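Local coordinates for protein adenosine deaminase (Burkholderia ambifaria, PDB 4GXW) that binds zinc and probably removes the amino group of adenosine or adenine by hydrolysis, at residues 267-272 and 304-309; 23-28 and 323-328; 169-174 and 200-205. All coordinates share one frame; numbering follows the deposited sequence.

Contact 1. Residues 267-272 and 304-309; sequences TNSYYL and TLHKVN
Thr-267 and His-306 form the tight half of this contact, where a hydroxyl meets an imidazole nitrogen. Thr-267 OG1 lies 2.8 Å from His-306 ND1, close to the ring plane and at its edge, and the two atoms share a hydrogen bond in which either could donate. The threonine torsion explains the reach: OG1 sits between the backbone N and the carbonyl carbon (chi1 55°), and CG2 is turned beside the backbone N. Val-308 closes this end without polar atoms. Its CG1 approaches Thr-267 OG1 at 3.6 Å, and its contact with Thr-267 CG2, at 3.9 Å, brings the two side chains tip to tip. Across the imidazole the fit is looser. Ser-269 OG lies 3.5 Å from His-306 NE2, in an oblique position, and a water links the two residues: it is 3.0 Å from Ser-269 OG and 3.3 Å from His-306 NE2, lying in the ring plane at its edge. Ser-269 OG also bonds to Arg-69, whose side chain touches the histidine as well. Both segments follow strands of the TIM barrel, 261-264 and 295-298, and thus belong to the C-terminal ends of the strands, where this fold keeps its active site. Asn-268 caps helix 269-274 through its OD1, 3.2 Å from Tyr-271 N, which fixes the turn that carries Thr-267 and Ser-269. With partners at both ring nitrogens, the imidazole is held against rotation about its CB-CG bond, about 4 Å from the side chain of the zinc ligand Asp-301.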
loop_
_atom_site.group_PDB
_atom_site.type_symbol
_atom_site.label_atom_id
_atom_site.label_comp_id
_atom_site.label_asym_id
_atom_site.label_seq_id
_atom_site.Cartn_x
_atom_site.Cartn_y
_atom_site.Cartn_z
ATOM N N THR A 267 7.696 -5.465 -3.965
ATOM C CA THR A 267 8.698 -5.653 -2.921
ATOM C C THR A 267 8.212 -6.461 -1.710
ATOM O O THR A 267 8.840 -6.392 -0.653
ATOM C CB THR A 267 9.234 -4.298 -2.429
ATOM O OG1 THR A 267 8.139 -3.479 -1.996
ATOM C CG2 THR A 267 9.974 -3.592 -3.557
ATOM N N ASN A 268 7.121 -7.219 -1.850
ATOM C CA ASN A 268 6.616 -8.033 -0.744
ATOM C C ASN A 268 7.738 -8.825 -0.070
ATOM O O ASN A 268 8.450 -9.581 -0.729
ATOM C CB ASN A 268 5.536 -8.980 -1.249
ATOM C CG ASN A 268 4.987 -9.881 -0.155
ATOM O OD1 ASN A 268 5.289 -11.074 -0.110
ATOM N ND2 ASN A 268 4.171 -9.310 0.733
ATOM N N SER A 269 7.910 -8.635 1.237
ATOM C CA SER A 269 9.056 -9.215 1.930
ATOM C C SER A 269 9.017 -10.736 1.955
ATOM O O SER A 269 10.061 -11.386 1.834
ATOM C CB SER A 269 9.157 -8.692 3.363
ATOM O OG SER A 269 9.302 -7.285 3.393
ATOM N N TYR A 270 7.825 -11.298 2.154
ATOM C CA TYR A 270 7.693 -12.745 2.246
ATOM C C TYR A 270 8.266 -13.439 1.014
ATOM O O TYR A 270 9.054 -14.380 1.142
ATOM C CB TYR A 270 6.230 -13.157 2.489
ATOM C CG TYR A 270 6.018 -14.662 2.471
ATOM C CD1 TYR A 270 6.300 -15.451 3.586
ATOM C CD2 TYR A 270 5.540 -15.294 1.330
ATOM C CE1 TYR A 270 6.107 -16.832 3.547
ATOM C CE2 TYR A 270 5.350 -16.659 1.285
ATOM C CZ TYR A 270 5.631 -17.420 2.392
ATOM O OH TYR A 270 5.422 -18.773 2.343
ATOM N N TYR A 271 7.874 -12.995 -0.178
ATOM C CA TYR A 271 8.376 -13.658 -1.380
ATOM C C TYR A 271 9.858 -13.403 -1.632
ATOM O O TYR A 271 10.549 -14.292 -2.117
ATOM C CB TYR A 271 7.502 -13.380 -2.621
ATOM C CG TYR A 271 6.196 -14.151 -2.571
ATOM C CD1 TYR A 271 6.196 -15.543 -2.561
ATOM C CD2 TYR A 271 4.972 -13.496 -2.513
ATOM C CE1 TYR A 271 5.013 -16.268 -2.485
ATOM C CE2 TYR A 271 3.778 -14.209 -2.442
ATOM C CZ TYR A 271 3.805 -15.595 -2.428
ATOM O OH TYR A 271 2.627 -16.300 -2.354
ATOM N N LEU A 272 10.348 -12.213 -1.289
ATOM C CA LEU A 272 11.786 -11.935 -1.396
ATOM C C LEU A 272 12.598 -12.848 -0.481
ATOM O O LEU A 272 13.709 -13.262 -0.815
ATOM C CB LEU A 272 12.086 -10.468 -1.061
ATOM C CG LEU A 272 11.803 -9.443 -2.162
ATOM C CD1 LEU A 272 11.836 -8.026 -1.615
ATOM C CD2 LEU A 272 12.832 -9.605 -3.260
ATOM N N THR A 304 9.481 3.682 2.732
ATOM C CA THR A 304 10.789 4.061 3.262
ATOM C C THR A 304 11.544 2.878 3.858
ATOM O O THR A 304 12.773 2.894 3.920
ATOM C CB THR A 304 10.698 5.191 4.287
ATOM O OG1 THR A 304 9.847 4.774 5.360
ATOM C CG2 THR A 304 10.157 6.457 3.638
ATOM N N LEU A 305 10.815 1.854 4.291
ATOM C CA LEU A 305 11.441 0.665 4.871
ATOM C C LEU A 305 11.800 -0.370 3.802
ATOM O O LEU A 305 12.788 -1.091 3.940
ATOM C CB LEU A 305 10.527 0.041 5.924
ATOM C CG LEU A 305 10.190 0.954 7.103
ATOM C CD1 LEU A 305 9.268 0.262 8.089
ATOM C CD2 LEU A 305 11.445 1.434 7.808
ATOM N N HIS A 306 11.007 -0.433 2.739
ATOM C CA HIS A 306 11.294 -1.304 1.598
ATOM C C HIS A 306 12.254 -0.642 0.613
ATOM O O HIS A 306 12.706 -1.284 -0.331
ATOM C CB HIS A 306 10.012 -1.655 0.840
ATOM C CG HIS A 306 9.157 -2.684 1.517
ATOM N ND1 HIS A 306 8.175 -3.379 0.840
ATOM C CD2 HIS A 306 9.123 -3.128 2.793
ATOM C CE1 HIS A 306 7.575 -4.207 1.677
ATOM N NE2 HIS A 306 8.130 -4.077 2.868
ATOM N N LYS A 307 12.544 0.640 0.825
ATOM C CA LYS A 307 13.380 1.420 -0.092
ATOM C C LYS A 307 12.815 1.412 -1.508
ATOM O O LYS A 307 13.537 1.162 -2.481
ATOM C CB LYS A 307 14.826 0.910 -0.108
ATOM C CG LYS A 307 15.528 0.958 1.241
ATOM C CD LYS A 307 16.952 0.413 1.129
ATOM C CE LYS A 307 17.650 0.374 2.481
ATOM N NZ LYS A 307 18.981 -0.295 2.427
ATOM N N VAL A 308 11.523 1.693 -1.626
ATOM C CA VAL A 308 10.864 1.753 -2.922
ATOM C C VAL A 308 9.876 2.919 -2.959
ATOM O O VAL A 308 9.013 3.036 -2.091
ATOM C CB VAL A 308 10.186 0.387 -3.272
ATOM C CG1 VAL A 308 9.089 0.018 -2.261
ATOM C CG2 VAL A 308 9.650 0.374 -4.702
ATOM N N ASN A 309 10.025 3.800 -3.942
ATOM C CA ASN A 309 9.070 4.896 -4.126
ATOM C C ASN A 309 8.041 4.501 -5.210
ATOM O O ASN A 309 8.216 3.465 -5.871
ATOM C CB ASN A 309 9.808 6.219 -4.405
ATOM C CG ASN A 309 10.534 6.225 -5.733
ATOM O OD1 ASN A 309 9.975 5.833 -6.760
ATOM N ND2 ASN A 309 11.789 6.688 -5.727
HETATM O O HOH W 1 7.395 -6.132 5.328
#

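Contact 2. Residues 23-28 and 323-328; sequences RAFFHA and FTIADL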
loop_
_atom_site.group_PDB
_atom_site.type_symbol
_atom_site.label_atom_id
_atom_site.label_comp_id
_atom_site.label_asym_id
_atom_site.label_seq_id
_atom_site.Cartn_x
_atom_site.Cartn_y
_atom_site.Cartn_z
ATOM N N ARG A 23 12.975 5.777 -16.829
ATOM C CA ARG A 23 12.761 6.378 -15.511
ATOM C C ARG A 23 11.891 7.630 -15.581
ATOM O O ARG A 23 11.059 7.847 -14.702
ATOM C CB ARG A 23 14.091 6.655 -14.804
ATOM C CG ARG A 23 14.852 5.375 -14.463
ATOM C CD ARG A 23 16.186 5.637 -13.787
ATOM N NE ARG A 23 16.825 4.366 -13.467
ATOM C CZ ARG A 23 17.739 3.776 -14.223
ATOM N NH1 ARG A 23 18.169 4.362 -15.334
ATOM N NH2 ARG A 23 18.237 2.609 -13.856
ATOM N N ALA A 24 12.065 8.425 -16.632
ATOM C CA ALA A 24 11.250 9.614 -16.825
ATOM C C ALA A 24 9.793 9.210 -17.054
ATOM O O ALA A 24 8.879 9.857 -16.533
ATOM C CB ALA A 24 11.775 10.442 -17.998
ATOM N N PHE A 25 9.584 8.139 -17.825
ATOM C CA PHE A 25 8.241 7.607 -18.069
ATOM C C PHE A 25 7.578 7.169 -16.767
ATOM O O PHE A 25 6.470 7.587 -16.468
ATOM C CB PHE A 25 8.286 6.449 -19.078
ATOM C CG PHE A 25 6.969 5.745 -19.261
ATOM C CD1 PHE A 25 5.984 6.278 -20.080
ATOM C CD2 PHE A 25 6.719 4.545 -18.615
ATOM C CE1 PHE A 25 4.767 5.631 -20.248
ATOM C CE2 PHE A 25 5.509 3.894 -18.779
ATOM C CZ PHE A 25 4.529 4.436 -19.594
ATOM N N PHE A 26 8.264 6.342 -15.985
ATOM C CA PHE A 26 7.649 5.820 -14.764
ATOM C C PHE A 26 7.345 6.938 -13.777
ATOM O O PHE A 26 6.328 6.903 -13.080
ATOM C CB PHE A 26 8.536 4.748 -14.115
ATOM C CG PHE A 26 8.738 3.534 -14.980
ATOM C CD1 PHE A 26 7.647 2.863 -15.516
ATOM C CD2 PHE A 26 10.017 3.086 -15.287
ATOM C CE1 PHE A 26 7.822 1.761 -16.330
ATOM C CE2 PHE A 26 10.200 1.972 -16.093
ATOM C CZ PHE A 26 9.098 1.313 -16.617
ATOM N N HIS A 27 8.225 7.931 -13.730
ATOM C CA HIS A 27 8.033 9.081 -12.860
ATOM C C HIS A 27 6.833 9.938 -13.255
ATOM O O HIS A 27 6.060 10.352 -12.387
ATOM C CB HIS A 27 9.304 9.939 -12.801
ATOM C CG HIS A 27 9.218 11.052 -11.806
ATOM N ND1 HIS A 27 9.628 10.910 -10.497
ATOM C CD2 HIS A 27 8.728 12.310 -11.914
ATOM C CE1 HIS A 27 9.409 12.039 -9.844
ATOM N NE2 HIS A 27 8.858 12.902 -10.680
ATOM N N ALA A 28 6.693 10.203 -14.554
ATOM C CA ALA A 28 5.646 11.080 -15.071
ATOM C C ALA A 28 4.246 10.466 -15.008
ATOM O O ALA A 28 3.247 11.187 -15.001
ATOM C CB ALA A 28 5.969 11.493 -16.497
ATOM N N PHE A 323 5.689 -7.200 -17.508
ATOM C CA PHE A 323 4.503 -6.464 -17.927
ATOM C C PHE A 323 4.866 -5.379 -18.925
ATOM O O PHE A 323 5.854 -4.664 -18.750
ATOM C CB PHE A 323 3.763 -5.911 -16.715
ATOM C CG PHE A 323 3.195 -6.983 -15.836
ATOM C CD1 PHE A 323 2.266 -7.885 -16.344
ATOM C CD2 PHE A 323 3.617 -7.123 -14.522
ATOM C CE1 PHE A 323 1.741 -8.896 -15.541
ATOM C CE2 PHE A 323 3.095 -8.126 -13.712
ATOM C CZ PHE A 323 2.160 -9.014 -14.228
ATOM N N THR A 324 4.061 -5.270 -19.974
ATOM C CA THR A 324 4.321 -4.303 -21.035
ATOM C C THR A 324 3.769 -2.929 -20.698
ATOM O O THR A 324 3.020 -2.762 -19.726
ATOM C CB THR A 324 3.650 -4.736 -22.331
ATOM O OG1 THR A 324 2.231 -4.748 -22.134
ATOM C CG2 THR A 324 4.139 -6.129 -22.756
ATOM N N ILE A 325 4.117 -1.951 -21.529
ATOM C CA ILE A 325 3.552 -0.614 -21.400
ATOM C C ILE A 325 2.020 -0.662 -21.412
ATOM O O ILE A 325 1.362 -0.036 -20.574
ATOM C CB ILE A 325 4.062 0.313 -22.513
ATOM C CG1 ILE A 325 5.583 0.471 -22.414
ATOM C CG2 ILE A 325 3.385 1.663 -22.411
ATOM C CD1 ILE A 325 6.043 1.214 -21.172
ATOM N N ALA A 326 1.458 -1.447 -22.327
ATOM C CA ALA A 326 0.013 -1.632 -22.394
ATOM C C ALA A 326 -0.557 -2.218 -21.100
ATOM O O ALA A 326 -1.605 -1.782 -20.628
ATOM C CB ALA A 326 -0.350 -2.508 -23.581
ATOM N N ASP A 327 0.130 -3.204 -20.525
ATOM C CA ASP A 327 -0.275 -3.747 -19.227
ATOM C C ASP A 327 -0.297 -2.665 -18.148
ATOM O O ASP A 327 -1.219 -2.607 -17.331
ATOM C CB ASP A 327 0.669 -4.870 -18.774
ATOM C CG ASP A 327 0.543 -6.127 -19.602
ATOM O OD1 ASP A 327 -0.575 -6.443 -20.074
ATOM O OD2 ASP A 327 1.574 -6.822 -19.764
ATOM N N LEU A 328 0.731 -1.821 -18.130
ATOM C CA LEU A 328 0.798 -0.729 -17.155
ATOM C C LEU A 328 -0.372 0.252 -17.312
ATOM O O LEU A 328 -0.901 0.738 -16.316
ATOM C CB LEU A 328 2.151 -0.002 -17.213
ATOM C CG LEU A 328 3.236 -0.509 -16.248
ATOM C CD1 LEU A 328 3.452 -2.016 -16.365
ATOM C CD2 LEU A 328 4.547 0.249 -16.459
#
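Phe-25 and Ile-325 meet from opposite directions, with Ile-325 CD1 placed 3.6 Å from Phe-25 CE2 and obliquely to the ring. Ile-325 CG2 reaches the same phenyl group at CZ, 4.1 Å away, so both branches bear on one corner of the ring. The second pair is Phe-26 and Leu-328, whose side chains cross at about a right angle: Leu-328 CD2 stands at the edge of the Phe-26 ring, near its plane, 3.6 Å from CE1. Different first torsions start the two phenylalanines in different directions (chi1 173° for Phe-25, -63° for Phe-26), yet Phe-26 CE1 still comes to the edge of the Phe-25 ring, in its plane, so that Leu-328 CD2 can meet both rings, 4.4 Å from Phe-25 CE2. Helix 20-28 comes just before strand 31-33, the first of the barrel, whereas helix 325-338 follows its last strand, 295-298; the apolar contact therefore joins the two ends of the TIM-barrel fold. Further out, Phe-25 packs on Leu-360 and Ile-325 on Phe-357 and Leu-364, all from helix 343-371, while helix 310-319 supplies Glu-315 beside Phe-26. A capping box starts the helix of Ile-325: Asp-327 N donates to Thr-324 OG1 at 3.1 Å, and Thr-324 N donates in return to Asp-327 OD2 at 2.9 Å, on its anti side, 30° out of the carboxylate plane.

Contact 3. Residues 169-174 and 200-205; sequences AIVDWM and WKAYRD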
loop_
_atom_site.group_PDB
_atom_site.type_symbol
_atom_site.label_atom_id
_atom_site.label_comp_id
_atom_site.label_asym_id
_atom_site.label_seq_id
_atom_site.Cartn_x
_atom_site.Cartn_y
_atom_site.Cartn_z
ATOM N N ALA A 169 -13.864 -1.877 18.343
ATOM C CA ALA A 169 -13.569 -0.574 18.941
ATOM C C ALA A 169 -13.183 0.468 17.885
ATOM O O ALA A 169 -13.552 1.641 17.988
ATOM C CB ALA A 169 -12.482 -0.700 20.021
ATOM N N ILE A 170 -12.454 0.046 16.854
ATOM C CA ILE A 170 -12.071 0.963 15.780
ATOM C C ILE A 170 -13.284 1.532 15.055
ATOM O O ILE A 170 -13.362 2.746 14.807
ATOM C CB ILE A 170 -11.165 0.267 14.751
ATOM C CG1 ILE A 170 -9.814 -0.056 15.386
ATOM C CG2 ILE A 170 -10.996 1.118 13.491
ATOM C CD1 ILE A 170 -8.934 -0.908 14.511
ATOM N N VAL A 171 -14.233 0.662 14.720
ATOM C CA VAL A 171 -15.426 1.118 14.028
ATOM C C VAL A 171 -16.227 2.069 14.922
ATOM O O VAL A 171 -16.743 3.083 14.447
ATOM C CB VAL A 171 -16.292 -0.049 13.505
ATOM C CG1 VAL A 171 -17.476 0.486 12.725
ATOM C CG2 VAL A 171 -15.459 -0.964 12.611
ATOM N N ASP A 172 -16.302 1.754 16.219
ATOM C CA ASP A 172 -16.939 2.651 17.192
ATOM C C ASP A 172 -16.272 4.037 17.169
ATOM O O ASP A 172 -16.943 5.070 17.122
ATOM C CB ASP A 172 -16.874 2.064 18.617
ATOM C CG ASP A 172 -17.768 0.846 18.811
ATOM O OD1 ASP A 172 -18.737 0.669 18.041
ATOM O OD2 ASP A 172 -17.512 0.075 19.762
ATOM N N TRP A 173 -14.944 4.053 17.205
ATOM C CA TRP A 173 -14.208 5.314 17.139
ATOM C C TRP A 173 -14.519 6.086 15.865
ATOM O O TRP A 173 -14.710 7.302 15.900
ATOM C CB TRP A 173 -12.702 5.062 17.228
ATOM C CG TRP A 173 -12.213 4.768 18.606
ATOM C CD1 TRP A 173 -12.678 5.302 19.775
ATOM C CD2 TRP A 173 -11.151 3.874 18.964
ATOM N NE1 TRP A 173 -11.968 4.792 20.837
ATOM C CE2 TRP A 173 -11.031 3.908 20.363
ATOM C CE3 TRP A 173 -10.289 3.056 18.232
ATOM C CZ2 TRP A 173 -10.082 3.148 21.049
ATOM C CZ3 TRP A 173 -9.348 2.304 18.915
ATOM C CH2 TRP A 173 -9.261 2.346 20.307
ATOM N N MET A 174 -14.555 5.376 14.742
ATOM C CA MET A 174 -14.801 6.005 13.444
ATOM C C MET A 174 -16.183 6.641 13.382
ATOM O O MET A 174 -16.331 7.760 12.892
ATOM C CB MET A 174 -14.620 5.000 12.305
ATOM C CG MET A 174 -13.162 4.574 12.105
ATOM S SD MET A 174 -12.984 3.160 11.010
ATOM C CE MET A 174 -13.586 3.832 9.456
ATOM N N TRP A 200 -15.272 -10.929 11.791
ATOM C CA TRP A 200 -16.552 -10.738 11.117
ATOM C C TRP A 200 -17.341 -9.566 11.702
ATOM O O TRP A 200 -17.998 -8.827 10.965
ATOM C CB TRP A 200 -17.403 -12.022 11.163
ATOM C CG TRP A 200 -17.887 -12.395 12.527
ATOM C CD1 TRP A 200 -17.278 -13.241 13.412
ATOM C CD2 TRP A 200 -19.091 -11.949 13.169
ATOM N NE1 TRP A 200 -18.021 -13.335 14.563
ATOM C CE2 TRP A 200 -19.139 -12.552 14.440
ATOM C CE3 TRP A 200 -20.133 -11.092 12.789
ATOM C CZ2 TRP A 200 -20.189 -12.325 15.340
ATOM C CZ3 TRP A 200 -21.164 -10.869 13.672
ATOM C CH2 TRP A 200 -21.189 -11.479 14.939
ATOM N N LYS A 201 -17.293 -9.389 13.017
ATOM C CA LYS A 201 -18.126 -8.370 13.646
ATOM C C LYS A 201 -17.741 -6.949 13.237
ATOM O O LYS A 201 -18.609 -6.118 12.933
ATOM C CB LYS A 201 -18.101 -8.531 15.164
ATOM C CG LYS A 201 -19.174 -7.753 15.890
ATOM C CD LYS A 201 -19.209 -8.134 17.365
ATOM C CE LYS A 201 -20.139 -7.240 18.134
ATOM N NZ LYS A 201 -20.046 -7.594 19.564
ATOM N N ALA A 202 -16.442 -6.677 13.210
ATOM C CA ALA A 202 -15.973 -5.354 12.842
ATOM C C ALA A 202 -16.332 -5.030 11.400
ATOM O O ALA A 202 -16.701 -3.894 11.089
ATOM C CB ALA A 202 -14.473 -5.250 13.053
ATOM N N TYR A 203 -16.228 -6.025 10.520
ATOM C CA TYR A 203 -16.586 -5.818 9.115
ATOM C C TYR A 203 -18.081 -5.572 8.948
ATOM O O TYR A 203 -18.478 -4.658 8.217
ATOM C CB TYR A 203 -16.056 -6.958 8.216
ATOM C CG TYR A 203 -14.595 -6.739 7.877
ATOM C CD1 TYR A 203 -13.591 -7.054 8.788
ATOM C CD2 TYR A 203 -14.226 -6.168 6.672
ATOM C CE1 TYR A 203 -12.255 -6.808 8.490
ATOM C CE2 TYR A 203 -12.899 -5.920 6.373
ATOM C CZ TYR A 203 -11.925 -6.240 7.286
ATOM O OH TYR A 203 -10.608 -5.975 6.978
ATOM N N ARG A 204 -18.904 -6.354 9.649
ATOM C CA ARG A 204 -20.345 -6.115 9.656
ATOM C C ARG A 204 -20.659 -4.696 10.110
ATOM O O ARG A 204 -21.440 -3.977 9.478
ATOM C CB ARG A 204 -21.054 -7.089 10.600
ATOM C CG ARG A 204 -22.552 -6.816 10.755
ATOM C CD ARG A 204 -23.099 -7.452 12.016
ATOM N NE ARG A 204 -22.615 -6.770 13.215
ATOM C CZ ARG A 204 -22.955 -7.108 14.455
ATOM N NH1 ARG A 204 -23.774 -8.133 14.667
ATOM N NH2 ARG A 204 -22.468 -6.427 15.484
ATOM N N ASP A 205 -20.036 -4.285 11.207
ATOM C CA ASP A 205 -20.296 -2.966 11.763
ATOM C C ASP A 205 -19.830 -1.863 10.814
ATOM O O ASP A 205 -20.518 -0.852 10.666
ATOM C CB ASP A 205 -19.604 -2.799 13.123
ATOM C CG ASP A 205 -20.255 -3.604 14.228
ATOM O OD1 ASP A 205 -21.289 -4.265 14.001
ATOM O OD2 ASP A 205 -19.724 -3.548 15.356
HETATM O O HOH W 2 -18.916 -0.900 15.780
#
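The carboxylate of Asp-205, whose CB rests 3.9 Å from Val-171 CG1, is held at one oxygen by the in-plane edge of the Arg-204 guanidinium. Both Arg-204 NE and NH2 lie 2.9 Å from Asp-205 OD1, a side-on salt bridge in which two nitrogens converge on a single atom, NH2 at its syn lone pair. Among the larger flat groups, the Trp-173 ring has Ala-169 O 3.2 Å above one face, toward the rim, and stacks with Tyr-130. Between the helices the valine methyls pack mainly on the backbone of helix 200-208. With CG1 anti to the backbone N (chi1 -177°), Val-171 CG2 comes within 3.5 Å of Ala-202 O, with a looser contact to Ala-202 CB, and CG1 lies 3.8 Å from Asp-205 C. The closest CA atoms, those of Val-171 and Ala-202, are 6.6 Å apart, consistent with the small alanine side chain. These are successive helices of the TIM barrel, each the crossover of a beta-alpha-beta unit, with strand 184-188 between them in the chain; Ile-170 and Ala-202 both pack on strand 151-159. A water joins the acidic side chains by donating to Asp-172 OD1 and to Asp-205 OD2, each at 2.8 Å. With Asp-172 OD1 and Asp-205 OD2 5.1 Å apart, this bridge and Arg-204 on the other oxygen of Asp-205 probably temper the repulsion between the carboxylates.

In the fold
The three contacts lie in different parts of one TIM-barrel chain. Contact 1 lies nearest the metal site: the side chain of His-306 is about 7 Å from the zinc ion, which His-35, His-37, His-216 and Asp-301 bind. Contacts 2 and 3 are helix packing away from that site. Their centres are about 39 Å apart, on opposite sides of the chain's centre. Contact 2 joins residues near both ends of the sequence and so brackets the other two, with contact 3 preceding contact 1. Contact 1 is about 19 Å from contact 2 and 30 Å from contact 3, centre to centre; its nearest atoms to contact 2 are about 6 Å away, without touching.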